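Local coordinates for lipolytic protein G-D-S-L family (PDB 4Q7Q), which is of unknown function but, as a GDSL-family member of the SGNH hydrolase clan, is possibly a lipase or related ester hydrolase, at residues T35-I40 / D253-L258; G58-I63 / Y105-I110; D72-F77 / S113-L118; A163-G168 / V175-H180. All blocks are in the same frame, centred on the assembly; numbering follows the deposited sequence. Where two conformers were deposited one is given.

Interaction 1 (T35-I40 / D253-L258); sequences TRLNEI and DVFRQL
Leu37 and Phe255 meet between two helices, 33-40 and 241-257, that lie on one side of the five-stranded parallel sheet of an SGNH-hydrolase alpha/beta fold. The contact is small, 142 Å² over both sides, and two residue pairs account for nearly all of it. The tight half is buried. Leu37 CD1 comes up to the CD2-CE2 edge of the Phe255 ring, near the ring plane, and stands 3.8 Å from Phe255 CE2, while Leu37 CD2, 4.1 Å from Phe255 CD2, stands off to one side of that plane, beyond the rim. Leu37 sends its CG anti to the backbone N (chi1 -177°), which carries both methyls off helix 33-40 toward the ring. Other groups also pack on Phe255: Trp8 meets it edge-to-face, Val125 of strand 123-127 touches it, and Leu41 and Leu260 close in from loops.

The solvent side is built differently. Asp253 and Arg256 are one helical turn apart and form a salt bridge of 3.5 Å between Asp253 OD1 and Arg256 NH1, a long pairing on a part of the helix with substantial exposure. The CB of Arg256 does not aim at helix 33-40; the chain, extended from CG to NE, carries the guanidinium across to it. The Arg256 side chain crosses that of Ile40 at about a right angle, and no hydrogen bond joins the two segments. The guanidinium meets a methyl obliquely: Arg256 NH2 lies 3.4 Å from Ile40 CG2.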
loop_
_atom_site.group_PDB
_atom_site.type_symbol
_atom_site.label_atom_id
_atom_site.label_comp_id
_atom_site.label_asym_id
_atom_site.label_seq_id
_atom_site.Cartn_x
_atom_site.Cartn_y
_atom_site.Cartn_z
ATOM N N THR A 35 12.067 -1.379 -7.515
ATOM C CA THR A 35 13.067 -0.995 -8.509
ATOM C C THR A 35 13.806 0.256 -8.055
ATOM O O THR A 35 15.033 0.311 -8.091
ATOM C CB THR A 35 12.401 -0.769 -9.876
ATOM O OG1 THR A 35 11.807 -1.999 -10.313
ATOM C CG2 THR A 35 13.404 -0.272 -10.926
ATOM N N ARG A 36 13.059 1.255 -7.593
ATOM C CA ARG A 36 13.670 2.501 -7.152
ATOM C C ARG A 36 14.511 2.324 -5.889
ATOM O O ARG A 36 15.569 2.937 -5.762
ATOM C CB ARG A 36 12.607 3.573 -6.954
ATOM C CG ARG A 36 11.912 3.961 -8.241
ATOM C CD ARG A 36 10.806 4.997 -8.002
ATOM N NE ARG A 36 10.135 5.359 -9.248
ATOM C CZ ARG A 36 10.627 6.223 -10.129
ATOM N NH1 ARG A 36 9.967 6.486 -11.247
ATOM N NH2 ARG A 36 11.784 6.828 -9.890
ATOM N N LEU A 37 14.049 1.488 -4.959
ATOM C CA LEU A 37 14.844 1.195 -3.764
ATOM C C LEU A 37 16.193 0.617 -4.181
ATOM O O LEU A 37 17.244 1.039 -3.695
ATOM C CB LEU A 37 14.113 0.218 -2.828
ATOM C CG LEU A 37 14.748 -0.159 -1.473
ATOM C CD1 LEU A 37 15.946 -1.145 -1.572
ATOM C CD2 LEU A 37 15.148 1.092 -0.699
ATOM N N ASN A 38 16.160 -0.367 -5.071
ATOM C CA ASN A 38 17.387 -0.986 -5.547
ATOM C C ASN A 38 18.329 -0.005 -6.247
ATOM O O ASN A 38 19.536 -0.148 -6.159
ATOM C CB ASN A 38 17.073 -2.202 -6.427
ATOM C CG ASN A 38 18.296 -2.729 -7.146
ATOM O OD1 ASN A 38 18.485 -2.462 -8.334
ATOM N ND2 ASN A 38 19.139 -3.471 -6.428
ATOM N N GLU A 39 17.793 1.008 -6.919
ATOM C CA GLU A 39 18.673 2.012 -7.517
ATOM C C GLU A 39 19.425 2.792 -6.440
ATOM O O GLU A 39 20.588 3.145 -6.618
ATOM C CB GLU A 39 17.893 2.967 -8.417
ATOM C CG GLU A 39 17.300 2.305 -9.644
ATOM C CD GLU A 39 16.453 3.248 -10.486
ATOM O OE1 GLU A 39 16.034 4.316 -9.982
ATOM O OE2 GLU A 39 16.210 2.917 -11.663
ATOM N N ILE A 40 18.755 3.059 -5.326
ATOM C CA ILE A 40 19.378 3.779 -4.222
ATOM C C ILE A 40 20.371 2.876 -3.476
ATOM O O ILE A 40 21.487 3.294 -3.149
ATOM C CB ILE A 40 18.307 4.309 -3.253
ATOM C CG1 ILE A 40 17.315 5.204 -4.006
ATOM C CG2 ILE A 40 18.946 5.064 -2.098
ATOM C CD1 ILE A 40 16.036 5.501 -3.231
ATOM N N ASP A 253 15.972 5.039 3.757
ATOM C CA ASP A 253 16.451 5.617 5.013
ATOM C C ASP A 253 16.428 4.587 6.142
ATOM O O ASP A 253 17.367 4.488 6.930
ATOM C CB ASP A 253 15.616 6.840 5.411
ATOM C CG ASP A 253 15.826 8.024 4.483
ATOM O OD1 ASP A 253 16.847 8.051 3.766
ATOM O OD2 ASP A 253 14.972 8.936 4.481
ATOM N N VAL A 254 15.345 3.823 6.222
ATOM C CA VAL A 254 15.218 2.802 7.255
ATOM C C VAL A 254 16.225 1.663 7.045
ATOM O O VAL A 254 16.864 1.199 7.991
ATOM C CB VAL A 254 13.788 2.254 7.309
ATOM C CG1 VAL A 254 13.734 1.003 8.169
ATOM C CG2 VAL A 254 12.843 3.325 7.843
ATOM N N PHE A 255 16.372 1.219 5.804
ATOM C CA PHE A 255 17.365 0.198 5.497
ATOM C C PHE A 255 18.760 0.663 5.907
ATOM O O PHE A 255 19.532 -0.115 6.472
ATOM C CB PHE A 255 17.332 -0.170 4.011
ATOM C CG PHE A 255 16.210 -1.107 3.635
ATOM C CD1 PHE A 255 15.349 -1.623 4.596
ATOM C CD2 PHE A 255 16.025 -1.481 2.316
ATOM C CE1 PHE A 255 14.327 -2.498 4.247
ATOM C CE2 PHE A 255 15.004 -2.348 1.960
ATOM C CZ PHE A 255 14.153 -2.859 2.930
ATOM N N ARG A 256 19.073 1.930 5.640
ATOM C CA ARG A 256 20.357 2.492 6.065
ATOM C C ARG A 256 20.520 2.433 7.578
ATOM O O ARG A 256 21.573 2.042 8.076
ATOM C CB ARG A 256 20.511 3.940 5.601
ATOM C CG ARG A 256 20.684 4.117 4.110
ATOM C CD ARG A 256 21.074 5.551 3.796
ATOM N NE ARG A 256 21.416 5.736 2.391
ATOM C CZ ARG A 256 20.590 6.236 1.478
ATOM N NH1 ARG A 256 19.362 6.608 1.821
ATOM N NH2 ARG A 256 20.994 6.369 0.222
ATOM N N GLN A 257 19.479 2.825 8.306
ATOM C CA GLN A 257 19.541 2.839 9.766
ATOM C C GLN A 257 19.740 1.436 10.329
ATOM O O GLN A 257 20.347 1.262 11.387
ATOM C CB GLN A 257 18.280 3.477 10.357
ATOM C CG GLN A 257 18.140 4.962 10.054
ATOM C CD GLN A 257 16.718 5.467 10.224
ATOM O OE1 GLN A 257 15.821 4.718 10.620
ATOM N NE2 GLN A 257 16.502 6.743 9.918
ATOM N N LEU A 258 19.239 0.438 9.606
ATOM C CA LEU A 258 19.392 -0.959 9.998
ATOM C C LEU A 258 20.767 -1.522 9.658
ATOM O O LEU A 258 21.072 -2.668 9.998
ATOM C CB LEU A 258 18.316 -1.816 9.334
ATOM C CG LEU A 258 16.939 -1.782 9.990
ATOM C CD1 LEU A 258 15.957 -2.590 9.162
ATOM C CD2 LEU A 258 17.040 -2.328 11.404
#

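Interaction 2 (G58-I63 / Y105-I110); sequences GIAGNI and YGSFRI. With FMT (formic acid), chain E.
Ala60 and Ile110 face each other where helix 56-61 packs on helix 104-118, the helix covering strand 73-77, on one side of the parallel sheet of the SGNH-hydrolase fold; the approach is close because the Ala60 side chain is a single methyl. The CA atoms of Ala60 and Ser107 are 5.3 Å apart. Ala60 CB points into helix 104-118 and sits 3.8 Å from Ser107 CB and 3.7 Å from Ile110 CG2, between two residues almost one turn apart. Ile110 has its CG2 branch anti to the backbone N, with CG1 beside that N (chi1 -66°); CG2 is thereby carried past the Ala60 methyl to within 3.5 Å of Ala60 O. The same branch meets Ile63 CG2 at 3.8 Å, the two isoleucines approaching at a slant. Ser107 OG is hydrogen-bonded to Asn101 OD1.

Helix 56-61 ends at Gly61, and Asn62, the first residue to leave helical geometry, turns its amide back. Asn62 ND2 donates to Gly58 O over 2.9 Å, nearly straight at 166°, and makes a weak bond to O2 of a formic acid molecule, probably from the crystallisation liquor. A leucine here would probably leave Gly58 O without its side-chain donor and the helix end less firmly tied. No hydrogen bond joins 58-63 to 105-110, so this contact rests on shape, with small residues permitting the short backbone separation.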
loop_
_atom_site.group_PDB
_atom_site.type_symbol
_atom_site.label_atom_id
_atom_site.label_comp_id
_atom_site.label_asym_id
_atom_site.label_seq_id
_atom_site.Cartn_x
_atom_site.Cartn_y
_atom_site.Cartn_z
ATOM N N GLY A 58 -5.461 -12.364 3.888
ATOM C CA GLY A 58 -5.137 -13.313 2.832
ATOM C C GLY A 58 -3.683 -13.764 2.851
ATOM O O GLY A 58 -3.377 -14.952 2.668
ATOM N N ILE A 59 -2.778 -12.815 3.070
ATOM C CA ILE A 59 -1.368 -13.146 3.185
ATOM C C ILE A 59 -1.152 -14.123 4.351
ATOM O O ILE A 59 -0.552 -15.184 4.180
ATOM C CB ILE A 59 -0.515 -11.872 3.377
ATOM C CG1 ILE A 59 -0.590 -10.972 2.131
ATOM C CG2 ILE A 59 0.915 -12.239 3.721
ATOM C CD1 ILE A 59 0.191 -11.486 0.930
ATOM N N ALA A 60 -1.665 -13.766 5.526
ATOM C CA ALA A 60 -1.509 -14.593 6.715
ATOM C C ALA A 60 -2.174 -15.955 6.530
ATOM O O ALA A 60 -1.610 -16.975 6.917
ATOM C CB ALA A 60 -2.080 -13.875 7.939
ATOM N N GLY A 61 -3.363 -15.966 5.929
ATOM C CA GLY A 61 -4.122 -17.194 5.749
ATOM C C GLY A 61 -3.485 -18.173 4.784
ATOM O O GLY A 61 -3.790 -19.363 4.809
ATOM N N ASN A 62 -2.605 -17.671 3.926
ATOM C CA ASN A 62 -1.928 -18.505 2.935
ATOM C C ASN A 62 -0.433 -18.531 3.166
ATOM O O ASN A 62 0.331 -18.886 2.268
ATOM C CB ASN A 62 -2.175 -17.973 1.522
ATOM C CG ASN A 62 -3.579 -18.229 1.044
ATOM O OD1 ASN A 62 -3.889 -19.314 0.564
ATOM N ND2 ASN A 62 -4.437 -17.228 1.164
ATOM N N ILE A 63 -0.024 -18.156 4.371
ATOM C CA ILE A 63 1.373 -17.848 4.658
ATOM C C ILE A 63 2.359 -18.986 4.364
ATOM O O ILE A 63 3.504 -18.724 4.007
ATOM C CB ILE A 63 1.540 -17.326 6.111
ATOM C CG1 ILE A 63 2.843 -16.541 6.271
ATOM C CG2 ILE A 63 1.446 -18.464 7.121
ATOM C CD1 ILE A 63 2.891 -15.241 5.524
ATOM N N TYR A 105 -4.135 -7.065 13.540
ATOM C CA TYR A 105 -3.096 -7.398 14.506
ATOM C C TYR A 105 -2.792 -8.906 14.505
ATOM O O TYR A 105 -1.626 -9.310 14.565
ATOM C CB TYR A 105 -3.529 -6.978 15.906
ATOM C CG TYR A 105 -3.256 -5.538 16.309
ATOM C CD1 TYR A 105 -2.005 -5.152 16.762
ATOM C CD2 TYR A 105 -4.271 -4.586 16.298
ATOM C CE1 TYR A 105 -1.761 -3.854 17.175
ATOM C CE2 TYR A 105 -4.038 -3.281 16.715
ATOM C CZ TYR A 105 -2.776 -2.922 17.156
ATOM O OH TYR A 105 -2.511 -1.631 17.573
ATOM N N GLY A 106 -3.836 -9.735 14.440
ATOM C CA GLY A 106 -3.668 -11.179 14.355
ATOM C C GLY A 106 -2.903 -11.618 13.112
ATOM O O GLY A 106 -2.016 -12.471 13.183
ATOM N N SER A 107 -3.240 -11.024 11.969
ATOM C CA SER A 107 -2.567 -11.351 10.711
ATOM C C SER A 107 -1.092 -11.004 10.784
ATOM O O SER A 107 -0.249 -11.739 10.274
ATOM C CB SER A 107 -3.195 -10.595 9.540
ATOM O OG SER A 107 -4.539 -10.992 9.346
ATOM N N PHE A 108 -0.778 -9.871 11.402
ATOM C CA PHE A 108 0.621 -9.478 11.513
ATOM C C PHE A 108 1.388 -10.416 12.431
ATOM O O PHE A 108 2.568 -10.681 12.193
ATOM C CB PHE A 108 0.770 -8.015 11.924
ATOM C CG PHE A 108 0.728 -7.062 10.762
ATOM C CD1 PHE A 108 -0.462 -6.814 10.102
ATOM C CD2 PHE A 108 1.879 -6.422 10.328
ATOM C CE1 PHE A 108 -0.507 -5.937 9.019
ATOM C CE2 PHE A 108 1.846 -5.547 9.252
ATOM C CZ PHE A 108 0.649 -5.298 8.594
ATOM N N ARG A 109 0.716 -10.942 13.452
ATOM C CA ARG A 109 1.322 -11.950 14.313
ATOM C C ARG A 109 1.735 -13.174 13.493
ATOM O O ARG A 109 2.863 -13.665 13.609
ATOM C CB ARG A 109 0.371 -12.351 15.454
ATOM C CG ARG A 109 0.841 -13.583 16.232
ATOM C CD ARG A 109 -0.193 -14.036 17.270
ATOM N NE ARG A 109 -1.544 -14.049 16.713
ATOM C CZ ARG A 109 -2.028 -15.014 15.937
ATOM N NH1 ARG A 109 -3.264 -14.922 15.463
ATOM N NH2 ARG A 109 -1.277 -16.065 15.625
ATOM N N ILE A 110 0.826 -13.645 12.648
ATOM C CA ILE A 110 1.086 -14.789 11.782
ATOM C C ILE A 110 2.235 -14.513 10.807
ATOM O O ILE A 110 3.134 -15.339 10.637
ATOM C CB ILE A 110 -0.195 -15.171 11.004
ATOM C CG1 ILE A 110 -1.253 -15.685 11.981
ATOM C CG2 ILE A 110 0.101 -16.190 9.909
ATOM C CD1 ILE A 110 -2.576 -15.950 11.325
HETATM C C FMT E . -7.774 -16.220 2.522
HETATM O O1 FMT E . -7.083 -16.118 3.540
HETATM O O2 FMT E . -7.394 -16.003 1.361
#

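Interaction 3 (D72-F77 / S113-L118); sequences DVYSVF and SKIRQL
The hydroxyl of Tyr74 is held by two backbone groups, a hydrogen bond with Ile69 O and a weak one with Ala71 N, both just ahead of strand 73-77; the same OH lies 3.6 Å from Leu118 CB on the facing helix. With its far end fixed in this way, the ring presents one face to Ile115. Ile115 CG2 stands 3.8 Å from the centroid of the Tyr74 ring, 24° off the normal, which meets the geometry of a CH-pi contact. It is displaced toward the rim, as its closest ring atom shows: Ile115 CG2 to Tyr74 CD1 is 3.5 Å.

Ile115 uses both branches. CG2, anti to the backbone N, takes the ring, while CG1 (chi1 -70°) extends the other arm so that Ile115 CD1 touches Tyr74 CB at 3.7 Å and reaches Val76 CG2 at 4.0 Å. Tyr74 and Val76 alternate with Val73 and Ser75 along the strand, and this side of the sheet is the one helix 104-118 covers. The strand and helix segments run almost antiparallel, at 169° with axes 10.2 Å apart, the helix leading back along the sheet in a beta-alpha-beta crossover of the SGNH-hydrolase fold to the neighbouring parallel strand 123-127, whose Ile124 also touches Ile115. Replacing Tyr74 with an alanine would probably strip Ile115 CG2 of its aromatic face and leave Ile69 O without the phenolic partner. At the outer side of the helix Lys114 NZ donates to Gln117 OE1 over 2.8 Å, on a lone pair in the carbonyl plane, and also forms a salt bridge with Asp64.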
loop_
_atom_site.group_PDB
_atom_site.type_symbol
_atom_site.label_atom_id
_atom_site.label_comp_id
_atom_site.label_asym_id
_atom_site.label_seq_id
_atom_site.Cartn_x
_atom_site.Cartn_y
_atom_site.Cartn_z
ATOM N N ASP A 72 17.450 -12.048 3.926
ATOM C CA ASP A 72 18.190 -11.262 4.903
ATOM C C ASP A 72 17.329 -10.171 5.523
ATOM O O ASP A 72 17.539 -9.781 6.672
ATOM C CB ASP A 72 19.422 -10.633 4.252
ATOM C CG ASP A 72 20.363 -11.665 3.671
ATOM O OD1 ASP A 72 20.918 -12.455 4.458
ATOM O OD2 ASP A 72 20.548 -11.689 2.433
ATOM N N VAL A 73 16.372 -9.666 4.750
ATOM C CA VAL A 73 15.468 -8.634 5.234
ATOM C C VAL A 73 14.103 -8.828 4.601
ATOM O O VAL A 73 13.997 -9.201 3.434
ATOM C CB VAL A 73 16.010 -7.203 4.948
ATOM C CG1 VAL A 73 16.352 -7.030 3.480
ATOM C CG2 VAL A 73 15.027 -6.129 5.398
ATOM N N TYR A 74 13.062 -8.594 5.391
ATOM C CA TYR A 74 11.691 -8.656 4.918
ATOM C C TYR A 74 11.015 -7.322 5.188
ATOM O O TYR A 74 11.156 -6.760 6.278
ATOM C CB TYR A 74 10.922 -9.758 5.650
ATOM C CG TYR A 74 11.468 -11.158 5.452
ATOM C CD1 TYR A 74 12.625 -11.581 6.111
ATOM C CD2 TYR A 74 10.817 -12.071 4.627
ATOM C CE1 TYR A 74 13.120 -12.864 5.942
ATOM C CE2 TYR A 74 11.311 -13.364 4.449
ATOM C CZ TYR A 74 12.463 -13.753 5.114
ATOM O OH TYR A 74 12.976 -15.027 4.959
ATOM N N SER A 75 10.295 -6.805 4.198
ATOM C CA SER A 75 9.389 -5.692 4.456
ATOM C C SER A 75 7.954 -6.175 4.317
ATOM O O SER A 75 7.662 -7.101 3.546
ATOM C CB SER A 75 9.663 -4.492 3.538
ATOM O OG SER A 75 9.546 -4.832 2.170
ATOM N N VAL A 76 7.060 -5.575 5.095
ATOM C CA VAL A 76 5.648 -5.916 5.038
ATOM C C VAL A 76 4.849 -4.641 4.831
ATOM O O VAL A 76 4.898 -3.729 5.657
ATOM C CB VAL A 76 5.182 -6.621 6.330
ATOM C CG1 VAL A 76 3.706 -7.012 6.240
ATOM C CG2 VAL A 76 6.048 -7.851 6.596
ATOM N N PHE A 77 4.116 -4.588 3.725
ATOM C CA PHE A 77 3.411 -3.381 3.307
ATOM C C PHE A 77 1.973 -3.794 2.993
ATOM O O PHE A 77 1.631 -4.090 1.843
ATOM C CB PHE A 77 4.120 -2.831 2.063
ATOM C CG PHE A 77 3.656 -1.466 1.603
ATOM C CD1 PHE A 77 2.603 -0.790 2.211
ATOM C CD2 PHE A 77 4.288 -0.867 0.521
ATOM C CE1 PHE A 77 2.199 0.458 1.742
ATOM C CE2 PHE A 77 3.900 0.385 0.064
ATOM C CZ PHE A 77 2.847 1.042 0.669
ATOM N N SER A 113 5.633 -14.036 12.641
ATOM C CA SER A 113 6.057 -15.347 13.134
ATOM C C SER A 113 6.637 -16.211 12.018
ATOM O O SER A 113 7.646 -16.888 12.220
ATOM C CB SER A 113 4.909 -16.076 13.828
ATOM O OG SER A 113 4.530 -15.389 15.006
ATOM N N LYS A 114 6.015 -16.175 10.837
ATOM C CA LYS A 114 6.526 -16.938 9.695
ATOM C C LYS A 114 7.911 -16.456 9.291
ATOM O O LYS A 114 8.804 -17.257 9.015
ATOM C CB LYS A 114 5.591 -16.840 8.494
ATOM C CG LYS A 114 6.096 -17.588 7.265
ATOM C CD LYS A 114 6.066 -19.094 7.483
ATOM C CE LYS A 114 6.306 -19.848 6.183
ATOM N NZ LYS A 114 6.341 -21.328 6.408
ATOM N N ILE A 115 8.081 -15.142 9.244
ATOM C CA ILE A 115 9.370 -14.561 8.885
ATOM C C ILE A 115 10.469 -15.062 9.820
ATOM O O ILE A 115 11.543 -15.479 9.377
ATOM C CB ILE A 115 9.313 -13.032 8.921
ATOM C CG1 ILE A 115 8.452 -12.530 7.765
ATOM C CG2 ILE A 115 10.720 -12.453 8.859
ATOM C CD1 ILE A 115 8.165 -11.042 7.804
ATOM N N ARG A 116 10.178 -15.049 11.116
ATOM C CA ARG A 116 11.145 -15.480 12.115
ATOM C C ARG A 116 11.427 -16.981 12.027
ATOM O O ARG A 116 12.535 -17.429 12.319
ATOM C CB ARG A 116 10.689 -15.056 13.513
ATOM C CG ARG A 116 10.813 -13.547 13.718
ATOM C CD ARG A 116 10.191 -13.074 15.013
ATOM N NE ARG A 116 10.509 -11.674 15.288
ATOM C CZ ARG A 116 9.816 -10.901 16.120
ATOM N NH1 ARG A 116 8.746 -11.384 16.740
ATOM N NH2 ARG A 116 10.176 -9.637 16.316
ATOM N N GLN A 117 10.432 -17.752 11.599
ATOM C CA GLN A 117 10.638 -19.173 11.328
ATOM C C GLN A 117 11.579 -19.359 10.135
ATOM O O GLN A 117 12.481 -20.199 10.169
ATOM C CB GLN A 117 9.305 -19.865 11.048
ATOM C CG GLN A 117 9.438 -21.285 10.516
ATOM C CD GLN A 117 8.267 -21.685 9.632
ATOM O OE1 GLN A 117 8.270 -21.441 8.422
ATOM N NE2 GLN A 117 7.255 -22.299 10.235
ATOM N N LEU A 118 11.360 -18.570 9.084
ATOM C CA LEU A 118 12.181 -18.640 7.878
ATOM C C LEU A 118 13.617 -18.222 8.150
ATOM O O LEU A 118 14.559 -18.864 7.684
ATOM C CB LEU A 118 11.592 -17.763 6.770
ATOM C CG LEU A 118 10.304 -18.262 6.115
ATOM C CD1 LEU A 118 9.643 -17.148 5.310
ATOM C CD2 LEU A 118 10.599 -19.476 5.241
#

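Interaction 4 (A163-G168 / V175-H180); sequences AVLTIG and VVDLYH
Val175 packs into helix 157-171 with both methyls engaged. Its CG1, anti to the backbone N (chi1 178°), meets Leu165 CD2 at 3.7 Å and Val164 CG1 at 4.0 Å, and its CG2 lies on bare backbone, 3.7 Å from Gly168 CA. The last approach depends on glycine: a beta carbon modelled at Gly168 would fall 2.2 Å from Val175 CG2. Leu165 spans the rest. While CD2 serves Val175, its CD1 comes to 3.5 Å from Asp177 OD2, the leucine crossing the aspartate at about a right angle, and near the His180 ring.

The second shell fixes that carboxylate. His180 ND1 donates to Asp177 OD2 over 2.8 Å on the syn side, and His180 N donates to Asp177 OD1 from well above the carboxylate plane, 63° out of it, completing an Asx motif. Thr128 OG1 also bonds to Asp177 OD1. The imidazole is gripped at its other nitrogen by Glu158 OE2 and has Tyr179 CD1 over the centre of one face, the tyrosine turning an edge to it, so its rotation is probably restrained.

Strand 175-176 ends the parallel sheet, bonded through the Val176 backbone to Leu126 of strand 123-127 and to Thr128 just after it. Helix 157-171 links those strands in a beta-alpha-beta crossover, with Val164 and Ile167 resting on Leu126 and Ile167 also packed on Tyr105 and Phe108 of helix 104-118.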
loop_
_atom_site.group_PDB
_atom_site.type_symbol
_atom_site.label_atom_id
_atom_site.label_comp_id
_atom_site.label_asym_id
_atom_site.label_seq_id
_atom_site.Cartn_x
_atom_site.Cartn_y
_atom_site.Cartn_z
ATOM N N ALA A 163 -2.118 0.737 14.001
ATOM C CA ALA A 163 -1.855 -0.648 14.394
ATOM C C ALA A 163 -0.444 -1.084 13.982
ATOM O O ALA A 163 0.288 -1.684 14.773
ATOM C CB ALA A 163 -2.897 -1.578 13.805
ATOM N N VAL A 164 -0.062 -0.779 12.747
ATOM C CA VAL A 164 1.275 -1.114 12.267
ATOM C C VAL A 164 2.339 -0.413 13.119
ATOM O O VAL A 164 3.324 -1.022 13.529
ATOM C CB VAL A 164 1.442 -0.747 10.777
ATOM C CG1 VAL A 164 2.894 -0.926 10.345
ATOM C CG2 VAL A 164 0.483 -1.588 9.906
ATOM N N LEU A 165 2.123 0.867 13.403
ATOM C CA LEU A 165 3.041 1.614 14.257
ATOM C C LEU A 165 3.143 0.986 15.644
ATOM O O LEU A 165 4.229 0.874 16.208
ATOM C CB LEU A 165 2.614 3.073 14.367
ATOM C CG LEU A 165 2.812 3.931 13.113
ATOM C CD1 LEU A 165 1.994 5.202 13.238
ATOM C CD2 LEU A 165 4.285 4.262 12.909
ATOM N N THR A 166 2.005 0.575 16.191
ATOM C CA THR A 166 1.978 -0.056 17.510
ATOM C C THR A 166 2.753 -1.371 17.535
ATOM O O THR A 166 3.505 -1.624 18.469
ATOM C CB THR A 166 0.527 -0.276 17.989
ATOM O OG1 THR A 166 -0.138 0.990 18.074
ATOM C CG2 THR A 166 0.497 -0.939 19.355
ATOM N N ILE A 167 2.584 -2.198 16.505
ATOM C CA ILE A 167 3.320 -3.459 16.411
ATOM C C ILE A 167 4.815 -3.202 16.297
ATOM O O ILE A 167 5.623 -3.893 16.921
ATOM C CB ILE A 167 2.852 -4.302 15.200
ATOM C CG1 ILE A 167 1.394 -4.730 15.385
ATOM C CG2 ILE A 167 3.723 -5.534 15.021
ATOM C CD1 ILE A 167 0.762 -5.264 14.130
ATOM N N GLY A 168 5.176 -2.203 15.496
ATOM C CA GLY A 168 6.564 -1.803 15.353
ATOM C C GLY A 168 7.177 -1.411 16.686
ATOM O O GLY A 168 8.270 -1.863 17.032
ATOM N N VAL A 175 9.401 1.143 11.390
ATOM C CA VAL A 175 8.214 1.331 10.574
ATOM C C VAL A 175 8.393 2.533 9.650
ATOM O O VAL A 175 8.764 3.622 10.091
ATOM C CB VAL A 175 6.961 1.556 11.447
ATOM C CG1 VAL A 175 5.748 1.803 10.574
ATOM C CG2 VAL A 175 6.727 0.368 12.362
ATOM N N VAL A 176 8.171 2.324 8.358
ATOM C CA VAL A 176 8.082 3.428 7.417
ATOM C C VAL A 176 6.656 3.948 7.479
ATOM O O VAL A 176 5.724 3.258 7.069
ATOM C CB VAL A 176 8.396 2.970 5.988
ATOM C CG1 VAL A 176 8.210 4.125 5.005
ATOM C CG2 VAL A 176 9.807 2.412 5.914
ATOM N N ASP A 177 6.483 5.158 8.000
ATOM C CA ASP A 177 5.139 5.709 8.176
ATOM C C ASP A 177 4.731 6.519 6.953
ATOM O O ASP A 177 4.912 7.738 6.917
ATOM C CB ASP A 177 5.057 6.574 9.435
ATOM C CG ASP A 177 3.623 6.878 9.853
ATOM O OD1 ASP A 177 2.694 6.601 9.071
ATOM O OD2 ASP A 177 3.428 7.399 10.976
ATOM N N LEU A 178 4.177 5.848 5.952
ATOM C CA LEU A 178 3.668 6.561 4.783
ATOM C C LEU A 178 2.400 7.352 5.099
ATOM O O LEU A 178 2.175 8.416 4.527
ATOM C CB LEU A 178 3.393 5.608 3.621
ATOM C CG LEU A 178 4.579 4.767 3.148
ATOM C CD1 LEU A 178 4.129 3.870 2.021
ATOM C CD2 LEU A 178 5.738 5.667 2.720
ATOM N N TYR A 179 1.570 6.825 5.995
ATOM C CA TYR A 179 0.297 7.467 6.295
ATOM C C TYR A 179 0.513 8.906 6.754
ATOM O O TYR A 179 -0.181 9.822 6.311
ATOM C CB TYR A 179 -0.512 6.697 7.352
ATOM C CG TYR A 179 -1.914 7.242 7.419
ATOM C CD1 TYR A 179 -2.187 8.399 8.137
ATOM C CD2 TYR A 179 -2.952 6.648 6.712
ATOM C CE1 TYR A 179 -3.438 8.946 8.165
ATOM C CE2 TYR A 179 -4.233 7.191 6.747
ATOM C CZ TYR A 179 -4.461 8.340 7.480
ATOM O OH TYR A 179 -5.705 8.912 7.519
ATOM N N HIS A 180 1.488 9.103 7.636
ATOM C CA HIS A 180 1.749 10.433 8.176
ATOM C C HIS A 180 2.896 11.166 7.488
ATOM O O HIS A 180 3.359 12.198 7.972
ATOM C CB HIS A 180 1.975 10.364 9.690
ATOM C CG HIS A 180 0.818 9.781 10.446
ATOM N ND1 HIS A 180 0.814 8.487 10.921
ATOM C CD2 HIS A 180 -0.371 10.318 10.805
ATOM C CE1 HIS A 180 -0.329 8.251 11.541
ATOM N NE2 HIS A 180 -1.066 9.344 11.485
#

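In the fold
Along the chain, interaction 1 closes the widest loop and encloses the other three; interactions 2 and 3 cross one another, and interaction 4 follows both. Interactions 2 and 3 share helix 104-118, their centres about 12 Å apart, and Ile63 packs on Lys114 between them. Interactions 3 and 4 bring helices 104-118 and 157-171 onto the central parallel sheet, meeting at Phe77 and Leu178. Interaction 1 lies on the sheet's other side, its centre about 17 Å from those of interactions 3 and 4, touching Val73 through Phe255 and Val176 through Val254. Together they describe a three-layer alpha/beta/alpha sandwich, as expected of an SGNH hydrolase.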